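Local coordinates for protein CcbJ (Streptomyces caelestis, PDB 4HGZ) that probably transfers a methyl group from S-adenosyl-L-methionine to a nitrogen atom of its substrate, as a member of the AdoMet-dependent methyltransferase family, at residues G118-K122 with C152-A156; Q128-V133 with A156-E161; N172-Q176 with F259-Y265; T192-A198 with A210-S216; H201-Q206 with Y230-E235. All blocks are in the same frame, centred on the assembly; numbering follows the deposited sequence.

Interaction 1: G118-K122 with C152-A156; sequences GNFAK and CMRQA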
# COMPACT_ATOMS: atom_id res chain seq x y z
N GLY C 118 -37.69 20.42 -9.89
CA GLY C 118 -36.94 21.66 -9.80
C GLY C 118 -35.64 21.61 -9.04
O GLY C 118 -35.27 20.59 -8.45
N ASN C 119 -34.94 22.72 -9.06
CA ASN C 119 -33.72 22.91 -8.31
C ASN C 119 -34.12 23.47 -6.96
O ASN C 119 -34.79 24.50 -6.87
CB ASN C 119 -32.79 23.87 -9.07
CG ASN C 119 -31.76 24.53 -8.18
OD1 ASN C 119 -31.61 24.18 -7.01
ND2 ASN C 119 -31.03 25.49 -8.74
N PHE C 120 -33.73 22.76 -5.90
CA PHE C 120 -34.20 23.09 -4.56
C PHE C 120 -33.95 24.55 -4.20
O PHE C 120 -34.76 25.19 -3.54
CB PHE C 120 -33.55 22.18 -3.53
CG PHE C 120 -34.02 22.42 -2.13
CD1 PHE C 120 -35.38 22.42 -1.84
CD2 PHE C 120 -33.12 22.64 -1.11
CE1 PHE C 120 -35.83 22.63 -0.56
CE2 PHE C 120 -33.56 22.86 0.19
CZ PHE C 120 -34.91 22.85 0.47
N ALA C 121 -32.80 25.06 -4.62
CA ALA C 121 -32.36 26.38 -4.22
C ALA C 121 -33.31 27.46 -4.73
O ALA C 121 -33.37 28.56 -4.18
CB ALA C 121 -30.94 26.63 -4.70
N LYS C 122 -34.08 27.13 -5.77
CA LYS C 122 -34.91 28.11 -6.46
C LYS C 122 -36.40 27.87 -6.28
O LYS C 122 -37.20 28.78 -6.51
CB LYS C 122 -34.57 28.15 -7.95
CG LYS C 122 -33.28 28.89 -8.24
CD LYS C 122 -32.67 28.51 -9.58
CE LYS C 122 -31.41 29.34 -9.82
NZ LYS C 122 -30.64 28.88 -11.00
N CYS C 152 -27.89 25.29 1.34
CA CYS C 152 -28.87 24.24 1.28
C CYS C 152 -29.34 23.86 2.69
O CYS C 152 -30.54 23.78 2.97
CB CYS C 152 -28.32 23.02 0.55
SG CYS C 152 -29.47 21.64 0.51
N MET C 153 -28.38 23.63 3.58
CA MET C 153 -28.73 23.28 4.95
C MET C 153 -29.65 24.34 5.53
O MET C 153 -30.62 24.03 6.23
CB MET C 153 -27.47 23.11 5.82
CG MET C 153 -26.46 22.11 5.24
SD MET C 153 -25.00 21.87 6.26
CE MET C 153 -25.61 20.57 7.32
N ARG C 154 -29.36 25.60 5.20
CA ARG C 154 -30.14 26.72 5.71
C ARG C 154 -31.58 26.75 5.18
O ARG C 154 -32.51 26.93 5.95
CB ARG C 154 -29.42 28.04 5.46
CG ARG C 154 -30.18 29.26 5.98
CD ARG C 154 -29.23 30.42 6.25
NE ARG C 154 -28.25 30.59 5.17
CZ ARG C 154 -26.96 30.88 5.36
NH1 ARG C 154 -26.48 31.03 6.59
NH2 ARG C 154 -26.16 31.01 4.31
N GLN C 155 -31.77 26.54 3.88
CA GLN C 155 -33.13 26.47 3.35
C GLN C 155 -33.90 25.35 4.02
O GLN C 155 -35.10 25.48 4.28
CB GLN C 155 -33.13 26.18 1.85
CG GLN C 155 -32.42 27.18 0.99
CD GLN C 155 -32.47 26.76 -0.46
OE1 GLN C 155 -31.45 26.69 -1.14
NE2 GLN C 155 -33.67 26.45 -0.94
N ALA C 156 -33.21 24.25 4.30
CA ALA C 156 -33.85 23.11 4.94
C ALA C 156 -34.24 23.47 6.36
O ALA C 156 -35.30 23.08 6.83
CB ALA C 156 -32.94 21.91 4.92

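Interaction 2: Q128-V133 with A156-E161; sequences QRYSVV and ARELLE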
# COMPACT_ATOMS: atom_id res chain seq x y z
N GLN C 128 -45.59 25.98 3.47
CA GLN C 128 -45.45 24.60 3.90
C GLN C 128 -44.25 24.42 4.80
O GLN C 128 -43.14 24.88 4.48
CB GLN C 128 -45.29 23.67 2.70
CG GLN C 128 -45.33 22.20 3.08
CD GLN C 128 -46.69 21.78 3.65
OE1 GLN C 128 -47.69 21.78 2.93
NE2 GLN C 128 -46.72 21.44 4.93
N ARG C 129 -44.45 23.75 5.92
CA ARG C 129 -43.34 23.34 6.77
C ARG C 129 -43.35 21.83 6.87
O ARG C 129 -44.36 21.18 6.60
CB ARG C 129 -43.45 23.97 8.15
CG ARG C 129 -43.32 25.48 8.10
CD ARG C 129 -41.94 25.90 7.67
NE ARG C 129 -41.82 27.35 7.65
CZ ARG C 129 -42.08 28.09 6.58
NH1 ARG C 129 -42.44 27.51 5.44
NH2 ARG C 129 -41.96 29.41 6.65
N TYR C 130 -42.20 21.27 7.22
CA TYR C 130 -42.04 19.82 7.24
C TYR C 130 -41.51 19.35 8.58
O TYR C 130 -40.93 20.13 9.35
CB TYR C 130 -41.09 19.39 6.14
CG TYR C 130 -41.61 19.66 4.75
CD1 TYR C 130 -42.26 18.66 4.03
CD2 TYR C 130 -41.45 20.90 4.15
CE1 TYR C 130 -42.74 18.89 2.75
CE2 TYR C 130 -41.94 21.15 2.87
CZ TYR C 130 -42.58 20.14 2.18
OH TYR C 130 -43.07 20.36 0.92
N SER C 131 -41.71 18.06 8.86
CA SER C 131 -41.31 17.47 10.12
C SER C 131 -39.89 16.96 9.97
O SER C 131 -39.13 16.91 10.93
CB SER C 131 -42.23 16.31 10.47
OG SER C 131 -42.12 15.27 9.51
N VAL C 132 -39.55 16.60 8.75
CA VAL C 132 -38.23 16.08 8.44
C VAL C 132 -37.84 16.49 7.03
O VAL C 132 -38.62 16.32 6.09
CB VAL C 132 -38.21 14.56 8.51
CG1 VAL C 132 -36.80 14.03 8.28
CG2 VAL C 132 -38.76 14.09 9.83
N VAL C 133 -36.64 17.03 6.87
CA VAL C 133 -36.10 17.26 5.54
C VAL C 133 -34.89 16.35 5.44
O VAL C 133 -34.05 16.34 6.35
CB VAL C 133 -35.65 18.70 5.33
CG1 VAL C 133 -35.06 18.87 3.97
CG2 VAL C 133 -36.82 19.67 5.54
N ALA C 156 -33.21 24.25 4.30
CA ALA C 156 -33.85 23.11 4.94
C ALA C 156 -34.24 23.47 6.36
O ALA C 156 -35.30 23.08 6.83
CB ALA C 156 -32.94 21.91 4.92
N ARG C 157 -33.37 24.21 7.04
CA ARG C 157 -33.68 24.62 8.41
C ARG C 157 -34.98 25.42 8.45
O ARG C 157 -35.86 25.18 9.28
CB ARG C 157 -32.55 25.47 8.99
CG ARG C 157 -32.82 25.99 10.39
CD ARG C 157 -31.94 27.18 10.72
NE ARG C 157 -32.65 28.45 10.60
CZ ARG C 157 -32.10 29.58 10.16
NH1 ARG C 157 -30.83 29.60 9.78
NH2 ARG C 157 -32.83 30.69 10.09
N GLU C 158 -35.10 26.38 7.52
CA GLU C 158 -36.21 27.32 7.51
C GLU C 158 -37.53 26.67 7.12
O GLU C 158 -38.60 27.25 7.32
CB GLU C 158 -35.88 28.49 6.59
CG GLU C 158 -34.72 29.35 7.07
CD GLU C 158 -34.23 30.34 6.01
OE1 GLU C 158 -34.58 30.18 4.82
OE2 GLU C 158 -33.49 31.28 6.38
N LEU C 159 -37.47 25.46 6.58
CA LEU C 159 -38.67 24.72 6.19
C LEU C 159 -39.20 23.81 7.30
O LEU C 159 -40.34 23.31 7.22
CB LEU C 159 -38.40 23.90 4.94
CG LEU C 159 -38.24 24.69 3.65
CD1 LEU C 159 -37.71 23.78 2.56
CD2 LEU C 159 -39.57 25.29 3.24
N LEU C 160 -38.38 23.58 8.33
CA LEU C 160 -38.78 22.72 9.45
C LEU C 160 -39.81 23.38 10.36
O LEU C 160 -39.75 24.58 10.62
CB LEU C 160 -37.57 22.34 10.30
CG LEU C 160 -36.39 21.72 9.57
CD1 LEU C 160 -35.21 21.55 10.52
CD2 LEU C 160 -36.81 20.39 8.98
N GLU C 161 -40.75 22.58 10.85
CA GLU C 161 -41.61 23.02 11.93
C GLU C 161 -40.79 22.98 13.19
O GLU C 161 -39.76 22.30 13.24
CB GLU C 161 -42.82 22.10 12.07
CG GLU C 161 -42.45 20.64 12.19
CD GLU C 161 -43.63 19.77 12.58
OE1 GLU C 161 -44.77 20.28 12.61
OE2 GLU C 161 -43.42 18.57 12.87

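Interaction 3: N172-Q176 with F259-Y265; sequences NPAGQ and FDASSRY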
# COMPACT_ATOMS: atom_id res chain seq x y z
N ASN C 172 -18.17 9.09 4.35
CA ASN C 172 -17.32 9.49 5.45
C ASN C 172 -15.87 9.29 5.01
O ASN C 172 -15.39 8.17 4.93
CB ASN C 172 -17.65 8.60 6.66
CG ASN C 172 -16.69 8.80 7.83
OD1 ASN C 172 -16.48 9.92 8.30
ND2 ASN C 172 -16.15 7.69 8.34
N PRO C 173 -15.19 10.39 4.68
CA PRO C 173 -13.88 10.34 4.03
C PRO C 173 -12.85 9.45 4.75
O PRO C 173 -12.20 8.63 4.10
CB PRO C 173 -13.44 11.81 4.03
CG PRO C 173 -14.69 12.59 4.11
CD PRO C 173 -15.65 11.77 4.91
N ALA C 174 -12.73 9.59 6.07
CA ALA C 174 -11.82 8.72 6.83
C ALA C 174 -12.03 7.25 6.49
O ALA C 174 -11.10 6.56 6.06
CB ALA C 174 -11.97 8.93 8.31
N GLY C 175 -13.25 6.78 6.68
CA GLY C 175 -13.57 5.37 6.51
C GLY C 175 -13.59 4.91 5.07
O GLY C 175 -13.52 3.72 4.79
N GLN C 176 -13.67 5.85 4.14
CA GLN C 176 -13.74 5.53 2.72
C GLN C 176 -12.33 5.43 2.09
O GLN C 176 -12.20 5.02 0.94
CB GLN C 176 -14.60 6.59 2.01
CG GLN C 176 -14.88 6.34 0.54
CD GLN C 176 -16.26 5.77 0.29
OE1 GLN C 176 -16.48 5.11 -0.72
NE2 GLN C 176 -17.18 6.00 1.20
N PHE C 259 -21.23 4.71 14.80
CA PHE C 259 -20.40 5.38 13.81
C PHE C 259 -18.98 5.46 14.33
O PHE C 259 -18.75 5.92 15.44
CB PHE C 259 -20.93 6.79 13.58
CG PHE C 259 -20.03 7.65 12.73
CD1 PHE C 259 -19.91 7.42 11.36
CD2 PHE C 259 -19.34 8.72 13.29
CE1 PHE C 259 -19.10 8.24 10.57
CE2 PHE C 259 -18.53 9.54 12.50
CZ PHE C 259 -18.41 9.30 11.14
N ASP C 260 -18.03 5.01 13.52
CA ASP C 260 -16.63 5.14 13.90
C ASP C 260 -15.73 5.36 12.70
O ASP C 260 -16.19 5.32 11.55
CB ASP C 260 -16.16 3.90 14.67
CG ASP C 260 -16.15 2.65 13.80
OD1 ASP C 260 -15.90 2.78 12.59
OD2 ASP C 260 -16.39 1.55 14.34
N ALA C 261 -14.45 5.55 12.97
CA ALA C 261 -13.49 5.93 11.95
C ALA C 261 -13.57 5.06 10.70
O ALA C 261 -13.27 5.54 9.60
CB ALA C 261 -12.07 5.90 12.53
N SER C 262 -13.96 3.80 10.85
CA SER C 262 -13.98 2.91 9.70
C SER C 262 -15.32 2.88 8.96
O SER C 262 -15.47 2.16 7.97
CB SER C 262 -13.59 1.49 10.11
OG SER C 262 -14.64 0.89 10.83
N SER C 263 -16.28 3.68 9.41
CA SER C 263 -17.58 3.69 8.79
C SER C 263 -17.49 4.33 7.42
O SER C 263 -16.98 5.45 7.28
CB SER C 263 -18.59 4.45 9.65
OG SER C 263 -18.79 3.83 10.91
N ARG C 264 -17.97 3.63 6.40
CA ARG C 264 -17.92 4.18 5.05
C ARG C 264 -18.86 5.38 4.89
O ARG C 264 -18.57 6.32 4.15
CB ARG C 264 -18.20 3.09 4.01
CG ARG C 264 -17.00 2.15 3.75
CD ARG C 264 -17.36 0.96 2.87
NE ARG C 264 -18.33 1.29 1.82
CZ ARG C 264 -18.02 1.85 0.65
NH1 ARG C 264 -16.75 2.16 0.38
NH2 ARG C 264 -18.98 2.12 -0.24
N TYR C 265 -19.96 5.37 5.63
CA TYR C 265 -20.92 6.47 5.58
C TYR C 265 -21.28 6.96 6.96
O TYR C 265 -20.93 6.33 7.96
CB TYR C 265 -22.21 6.04 4.85
CG TYR C 265 -22.01 5.95 3.37
CD1 TYR C 265 -22.31 7.03 2.55
CD2 TYR C 265 -21.49 4.80 2.79
CE1 TYR C 265 -22.12 6.96 1.18
CE2 TYR C 265 -21.29 4.73 1.41
CZ TYR C 265 -21.61 5.81 0.62
OH TYR C 265 -21.41 5.75 -0.73

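Interaction 4: T192-A198 with A210-S216; sequences TAVHLEA and AHHIVLS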
# COMPACT_ATOMS: atom_id res chain seq x y z
N THR C 192 -23.28 -10.92 -18.37
CA THR C 192 -23.04 -10.34 -19.69
C THR C 192 -22.56 -8.89 -19.66
O THR C 192 -22.55 -8.22 -20.68
CB THR C 192 -24.32 -10.39 -20.58
OG1 THR C 192 -25.30 -9.49 -20.06
CG2 THR C 192 -24.91 -11.82 -20.65
N ALA C 193 -22.18 -8.39 -18.49
CA ALA C 193 -21.67 -7.03 -18.40
C ALA C 193 -20.84 -6.85 -17.14
O ALA C 193 -21.03 -7.56 -16.16
CB ALA C 193 -22.80 -6.02 -18.44
N VAL C 194 -19.92 -5.89 -17.18
CA VAL C 194 -19.18 -5.51 -15.99
C VAL C 194 -19.41 -4.03 -15.73
O VAL C 194 -19.49 -3.22 -16.66
CB VAL C 194 -17.67 -5.79 -16.12
CG1 VAL C 194 -17.44 -7.22 -16.56
CG2 VAL C 194 -17.05 -4.84 -17.11
N HIS C 195 -19.54 -3.69 -14.45
CA HIS C 195 -19.67 -2.32 -14.01
C HIS C 195 -18.37 -1.88 -13.35
O HIS C 195 -17.92 -2.48 -12.37
CB HIS C 195 -20.84 -2.18 -13.03
CG HIS C 195 -22.16 -2.58 -13.61
ND1 HIS C 195 -23.16 -1.67 -13.87
CD2 HIS C 195 -22.63 -3.78 -14.00
CE1 HIS C 195 -24.20 -2.30 -14.39
NE2 HIS C 195 -23.91 -3.58 -14.48
N LEU C 196 -17.76 -0.84 -13.91
CA LEU C 196 -16.48 -0.33 -13.42
C LEU C 196 -16.61 1.15 -13.08
O LEU C 196 -17.61 1.78 -13.40
CB LEU C 196 -15.42 -0.52 -14.50
CG LEU C 196 -15.53 -1.90 -15.15
CD1 LEU C 196 -14.83 -1.96 -16.50
CD2 LEU C 196 -14.96 -2.94 -14.21
N GLU C 197 -15.58 1.70 -12.45
CA GLU C 197 -15.58 3.12 -12.11
C GLU C 197 -14.22 3.73 -12.36
O GLU C 197 -13.20 3.18 -11.92
CB GLU C 197 -15.95 3.33 -10.64
CG GLU C 197 -16.01 4.79 -10.25
CD GLU C 197 -16.84 5.02 -9.01
OE1 GLU C 197 -16.31 4.83 -7.89
OE2 GLU C 197 -18.03 5.41 -9.15
N ALA C 198 -14.21 4.84 -13.09
CA ALA C 198 -13.00 5.64 -13.26
C ALA C 198 -13.23 6.92 -12.49
O ALA C 198 -14.31 7.53 -12.57
CB ALA C 198 -12.73 5.92 -14.72
N ALA C 210 -16.23 11.31 -11.32
CA ALA C 210 -16.16 9.92 -11.73
C ALA C 210 -17.11 9.59 -12.88
O ALA C 210 -18.08 10.30 -13.12
CB ALA C 210 -16.46 9.03 -10.55
N HIS C 211 -16.79 8.52 -13.58
CA HIS C 211 -17.72 7.87 -14.49
C HIS C 211 -18.03 6.48 -13.97
O HIS C 211 -17.12 5.71 -13.64
CB HIS C 211 -17.09 7.70 -15.86
CG HIS C 211 -17.10 8.95 -16.69
ND1 HIS C 211 -17.79 9.04 -17.87
CD2 HIS C 211 -16.51 10.14 -16.49
CE1 HIS C 211 -17.62 10.25 -18.38
NE2 HIS C 211 -16.84 10.94 -17.56
N HIS C 212 -19.31 6.16 -13.89
CA HIS C 212 -19.70 4.78 -13.75
C HIS C 212 -19.71 4.22 -15.17
O HIS C 212 -20.37 4.78 -16.04
CB HIS C 212 -21.07 4.65 -13.08
CG HIS C 212 -21.52 3.23 -12.89
ND1 HIS C 212 -21.32 2.54 -11.72
CD2 HIS C 212 -22.14 2.37 -13.73
CE1 HIS C 212 -21.80 1.31 -11.84
NE2 HIS C 212 -22.31 1.19 -13.06
N ILE C 213 -18.95 3.16 -15.40
CA ILE C 213 -18.82 2.55 -16.73
C ILE C 213 -19.48 1.17 -16.80
O ILE C 213 -19.30 0.34 -15.92
CB ILE C 213 -17.34 2.36 -17.08
CG1 ILE C 213 -16.59 3.67 -16.89
CG2 ILE C 213 -17.20 1.84 -18.50
CD1 ILE C 213 -15.09 3.51 -16.98
N VAL C 214 -20.24 0.93 -17.87
CA VAL C 214 -20.83 -0.38 -18.12
C VAL C 214 -20.33 -0.90 -19.47
O VAL C 214 -20.55 -0.25 -20.50
CB VAL C 214 -22.38 -0.32 -18.15
CG1 VAL C 214 -22.97 -1.71 -18.19
CG2 VAL C 214 -22.91 0.41 -16.94
N LEU C 215 -19.63 -2.03 -19.47
CA LEU C 215 -19.18 -2.67 -20.71
C LEU C 215 -19.99 -3.93 -20.90
O LEU C 215 -20.16 -4.71 -19.96
CB LEU C 215 -17.70 -3.04 -20.62
CG LEU C 215 -16.73 -1.99 -20.10
CD1 LEU C 215 -15.32 -2.56 -20.05
CD2 LEU C 215 -16.79 -0.76 -20.98
N SER C 216 -20.49 -4.15 -22.11
CA SER C 216 -21.39 -5.27 -22.35
C SER C 216 -20.85 -6.22 -23.41
O SER C 216 -20.16 -5.78 -24.35
CB SER C 216 -22.79 -4.78 -22.75
OG SER C 216 -23.14 -3.61 -22.04
O HOH W 1 -20.59 4.08 -9.66

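Interaction 5: H201-Q206 with Y230-E235; sequences HDPLAQ and YAYPAE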
# COMPACT_ATOMS: atom_id res chain seq x y z
N HIS C 201 -9.82 12.19 -7.79
CA HIS C 201 -10.03 12.71 -6.45
C HIS C 201 -9.04 13.81 -6.19
O HIS C 201 -7.84 13.64 -6.41
CB HIS C 201 -9.87 11.59 -5.42
CG HIS C 201 -9.95 12.05 -4.00
ND1 HIS C 201 -9.05 11.64 -3.04
CD2 HIS C 201 -10.81 12.89 -3.38
CE1 HIS C 201 -9.36 12.21 -1.88
NE2 HIS C 201 -10.42 12.97 -2.06
N ASP C 202 -9.54 14.94 -5.72
CA ASP C 202 -8.68 16.03 -5.30
C ASP C 202 -8.95 16.29 -3.83
O ASP C 202 -9.95 16.90 -3.46
CB ASP C 202 -8.95 17.28 -6.14
CG ASP C 202 -8.19 18.50 -5.64
OD1 ASP C 202 -7.81 18.54 -4.45
OD2 ASP C 202 -7.97 19.41 -6.46
N PRO C 203 -8.04 15.82 -2.98
CA PRO C 203 -8.20 15.85 -1.54
C PRO C 203 -8.12 17.27 -0.98
O PRO C 203 -8.53 17.52 0.15
CB PRO C 203 -7.02 15.01 -1.04
CG PRO C 203 -5.95 15.28 -2.04
CD PRO C 203 -6.68 15.40 -3.37
N LEU C 204 -7.58 18.20 -1.77
CA LEU C 204 -7.52 19.60 -1.35
C LEU C 204 -8.87 20.30 -1.56
O LEU C 204 -9.43 20.85 -0.62
CB LEU C 204 -6.41 20.35 -2.08
CG LEU C 204 -6.12 21.75 -1.57
CD1 LEU C 204 -6.20 21.78 -0.06
CD2 LEU C 204 -4.77 22.24 -2.04
N ALA C 205 -9.41 20.24 -2.77
CA ALA C 205 -10.75 20.78 -3.04
C ALA C 205 -11.84 19.89 -2.46
O ALA C 205 -13.00 20.29 -2.41
CB ALA C 205 -10.96 20.95 -4.52
N GLN C 206 -11.47 18.68 -2.06
CA GLN C 206 -12.41 17.68 -1.57
C GLN C 206 -13.49 17.33 -2.59
O GLN C 206 -14.67 17.22 -2.27
CB GLN C 206 -13.01 18.13 -0.24
CG GLN C 206 -11.93 18.39 0.80
CD GLN C 206 -12.48 18.92 2.11
OE1 GLN C 206 -11.72 19.42 2.93
NE2 GLN C 206 -13.79 18.80 2.31
N TYR C 230 -17.29 16.51 -1.05
CA TYR C 230 -17.62 15.96 0.26
C TYR C 230 -17.16 16.87 1.38
O TYR C 230 -16.37 17.79 1.17
CB TYR C 230 -17.02 14.56 0.44
CG TYR C 230 -15.53 14.49 0.25
CD1 TYR C 230 -14.66 14.84 1.27
CD2 TYR C 230 -14.99 14.08 -0.96
CE1 TYR C 230 -13.29 14.78 1.10
CE2 TYR C 230 -13.61 14.02 -1.14
CZ TYR C 230 -12.77 14.37 -0.11
OH TYR C 230 -11.42 14.30 -0.28
N ALA C 231 -17.68 16.64 2.58
CA ALA C 231 -17.21 17.36 3.75
C ALA C 231 -16.79 16.36 4.81
O ALA C 231 -17.32 15.25 4.88
CB ALA C 231 -18.29 18.24 4.29
N TYR C 232 -15.83 16.74 5.63
CA TYR C 232 -15.51 15.93 6.77
C TYR C 232 -16.53 16.22 7.86
O TYR C 232 -17.05 17.33 7.95
CB TYR C 232 -14.12 16.26 7.26
CG TYR C 232 -13.03 15.69 6.40
CD1 TYR C 232 -12.49 14.43 6.67
CD2 TYR C 232 -12.50 16.41 5.35
CE1 TYR C 232 -11.48 13.91 5.90
CE2 TYR C 232 -11.48 15.91 4.59
CZ TYR C 232 -10.98 14.67 4.87
OH TYR C 232 -9.97 14.17 4.11
N PRO C 233 -16.85 15.21 8.68
CA PRO C 233 -17.82 15.35 9.77
C PRO C 233 -17.68 16.65 10.57
O PRO C 233 -18.67 17.34 10.80
CB PRO C 233 -17.51 14.14 10.65
CG PRO C 233 -17.14 13.09 9.65
CD PRO C 233 -16.35 13.82 8.57
N ALA C 234 -16.47 17.00 10.99
CA ALA C 234 -16.30 18.20 11.81
C ALA C 234 -16.54 19.47 11.01
O ALA C 234 -17.07 20.45 11.54
CB ALA C 234 -14.93 18.22 12.50
N GLU C 235 -16.13 19.47 9.75
CA GLU C 235 -16.41 20.57 8.84
C GLU C 235 -17.92 20.66 8.67
O GLU C 235 -18.52 21.72 8.81
CB GLU C 235 -15.74 20.34 7.49
CG GLU C 235 -16.04 21.39 6.42
CD GLU C 235 -15.72 20.92 5.00
OE1 GLU C 235 -15.22 19.79 4.82
OE2 GLU C 235 -15.99 21.69 4.04

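Interaction 1: G118-K122 with C152-A156
Phe-120 and Gln-155 lie flat against each other, the aromatic ring and the side-chain amide being only 8° from parallel while the two chains slide past one another in opposite directions. The amide nitrogen sits over one face of the ring, offset toward its rim, and closer to the helix Gln-155 CB touches Phe-120 CE2 at 3.7 Å. CG of Phe-120 is anti to the backbone N (chi1 -177°), which carries the ring from the loop toward the helix. Gln-155 reaches back with an extended chain and donates from NE2 to the backbone carbonyl Phe-120 O at 3.1 Å. The acceptor lies in the amide plane of Gln-155, but the nitrogen approaches from above the plane of the carbonyl. The same amide turns its oxygen to the next residue, with OE1 of Gln-155 3.6 Å from Ala-121 CB. Cys-152, one turn earlier on the helix, brings SG obliquely to the ring, 4.1 Å from Phe-120 CD2.

The loop has its own brace, an Asx turn in which Ala-121 N donates to Asn-119 OD1 at 2.8 Å. Both Asn-119 and Phe-120 belong to the S-adenosyl-L-homocysteine site observed for this protein, although no such ligand is bound to this chain, so the contact ties part of the cofactor-binding loop to a helix of the Rossmann-like methyltransferase domain. Segment 118-122 follows strand 113-117, and Gly-118 bonds through its backbone to Glu-91, another residue of that site. Phe-120 also packs on Leu-67 and Leu-69 of strand 66-69, while Ala-156 on helix 146-159 meets Phe-166 of strand 164-171.

Interaction 2: Q128-V133 with A156-E161
Tyr-130 and Leu-160 form a parallel beta bridge where helix 146-159 of the Rossmann-like domain ends and the chain enters the short strand 160-161. Two backbone bonds make the bridge. Tyr-130 N donates to Leu-159 O at 2.8 Å, and Glu-161 N donates to Tyr-130 O at 2.9 Å.

Arg-129 curls back beside this bridge, bent at chi2 (-66°), which lays one face of its guanidinium against Glu-158 O. No N-H is directed well at that oxygen; instead Arg-129 NH1 bonds to Gln-128 O at 2.9 Å, with the acceptor in the guanidinium plane. Gln-128 NE2 in turn donates to Arg-129 O. On the apolar side Val-133 uses both branches, CG1 against Ala-156 CB at 3.8 Å and CG2 against Leu-160 CD2 at 3.5 Å. Glu-161 runs its CG past Tyr-130 O and brings OE2 near Ser-131 CB, while its carboxylate pairs with Arg-64. The hydroxyl of Tyr-130 bonds to His-88 ND1, and the two rings meet nearly at a right angle.

Helix 146-159 is the crossover between the parallel neighbours 130-135 and 164-171, a beta-alpha-beta unit. Val-133 packs on Phe-166 of strand 164-171, Leu-159 rests on Leu-67 of strand 66-69, and Val-132 turns to Val-57 and Leu-60 of helix 50-61.

Interaction 3: N172-Q176 with F259-Y265
Asn-172 and Gly-175 press against a type I beta turn, Asp-260 to Ser-263, in the loop that leads into strand 265-272. The close part of the contact centres on Asn-172, which is buried and bonded twice across it. Its backbone N donates to Arg-264 O at 2.8 Å. Its side chain, directed away from its own amide nitrogen by a chi1 of 173°, extends toward the turn and donates from ND2 to Ser-263 O at 2.6 Å. That bond is nearly straight, 169° at the hydrogen, and lies in the plane of both the amide and the carbonyl. The other end of the amide, OD1, meets Phe-259 CZ in the plane of the ring at its edge, with amide and ring planes 65° apart. Gly-175, lacking a side chain, brings its CA directly to the turn, with a CA-H...O contact to Ser-263 O at 3.5 Å. Within the turn, Asp-260 OD1 accepts from both Ser-262 N, an Asx turn, and Ser-262 OG.

By contrast, the far end is looser and faces solvent. Arg-264 is exposed and its chain bends back, with Gln-176 NE2 over one face of its guanidinium; the two side chains pass at a slant. Segment 172-176 follows strand 164-171, an inner strand of the large sheet, and a second subunit adds Leu-204 against Asn-172 and Phe-259, and Pro-203 against Ala-174 and Ala-261. At the exposed end, Gln-176 OE1 stands 3.2 Å from Arg-264 NH1.

Interaction 4: T192-A198 with A210-S216
Strands 193-198 and 210-216 run antiparallel, their segment axes 4.6 Å apart at the closest approach and 157° between directions, with both backbone bonds made at each of the hydrogen-bonded pairs Val-194/Leu-215, Leu-196/Ile-213 and Ala-198/His-211. On the face bearing His-195, His-212 and Glu-197, the imidazoles meet rim to rim with planes 54° apart. His-195 ND1 and His-212 NE2 share a hydrogen bond of 3.1 Å, each nitrogen lying in the plane of the other ring. With chi1 at -179° the His-212 ring stands opposite its own amide nitrogen and reaches across to its diagonal partner. Val-214 CG1 lies over a face of His-195, a CH-pi contact 4.3 Å from the centroid. A water joins His-212 ND1 to Glu-197 OE2, at 2.7 and 2.9 Å respectively. The opposite face is mostly apolar, though it also carries His-211: Leu-196 CD1 meets Leu-215 CD1 at 3.6 Å, these chains crossing near a right angle, and Ala-198 CB touches Ile-213 CD1.

His-195 NE2 also bonds Glu-190, and Glu-197 OE2 bonds Tyr-226. The hairpin fills the middle of a four-stranded antiparallel sheet between strands 181-189 and 221-229; on that face, Leu-196 packs on Phe-184 of a third subunit and Ile-213 on Val-194 of a fourth.

Interaction 5: H201-Q206 with Y230-E235
Gln-206 reaches the Tyr-230 to Glu-235 segment because its CG is anti to the carbonyl carbon (chi1 -58°) and the chain beyond is extended, while Tyr-230 holds CG between its backbone N and carbonyl carbon (chi1 57°), turning the ring back beneath Gln-206. CB of Gln-206 lies over a face of that ring, 3.9 Å from the centroid. Tyr-230 N donates to Gln-206 O at 3.0 Å, and Gln-206 NE2 returns a bond to Tyr-230 O at 3.0 Å. The same amide nitrogen donates to the syn lone pair of Glu-235 OE1 at 3.1 Å, with both acceptors in the amide plane. Gln-206 OE1 meets the edge of Tyr-232. At the other end of the Tyr-230 ring, OH is hydrogen-bonded to His-201 NE2, though the modelled separation is doubtfully short.

Tyr-232 occupies the N-cap position of helix 233-242, and its ring stacks on Tyr-232 of a second subunit. Its backbone N donates to Glu-235 OE1, while OE2 of Glu-235 makes a salt bridge with Arg-229 and accepts a hydrogen bond from Gln-146 NE2. With both oxygens so engaged, the buried carboxylate is well satisfied and probably stays ionised, and both amide hydrogens of Gln-206 are spent fixing its rotation.

Interactions 1 and 2 share Ala-156 on helix 146-159 and touch where Phe-120 CZ meets Leu-159 CD1 at 3.6 Å, so the cofactor-site loop and the helix end form one packed unit. The others lie toward the subunit interfaces. Interactions 3 and 5 have centres about 13 Å apart and join through Pro-173, whose CB lies 3.4 Å from Tyr-232 CE1; both meet the same second subunit. Interaction 4 continues along strand 193-202 into interaction 5, and its centre is about 32 Å from that of interaction 1, across the chain's centre. Tyr-265 of interaction 3 lies about 9 Å, side chain to side chain, from cofactor-site Arg-75.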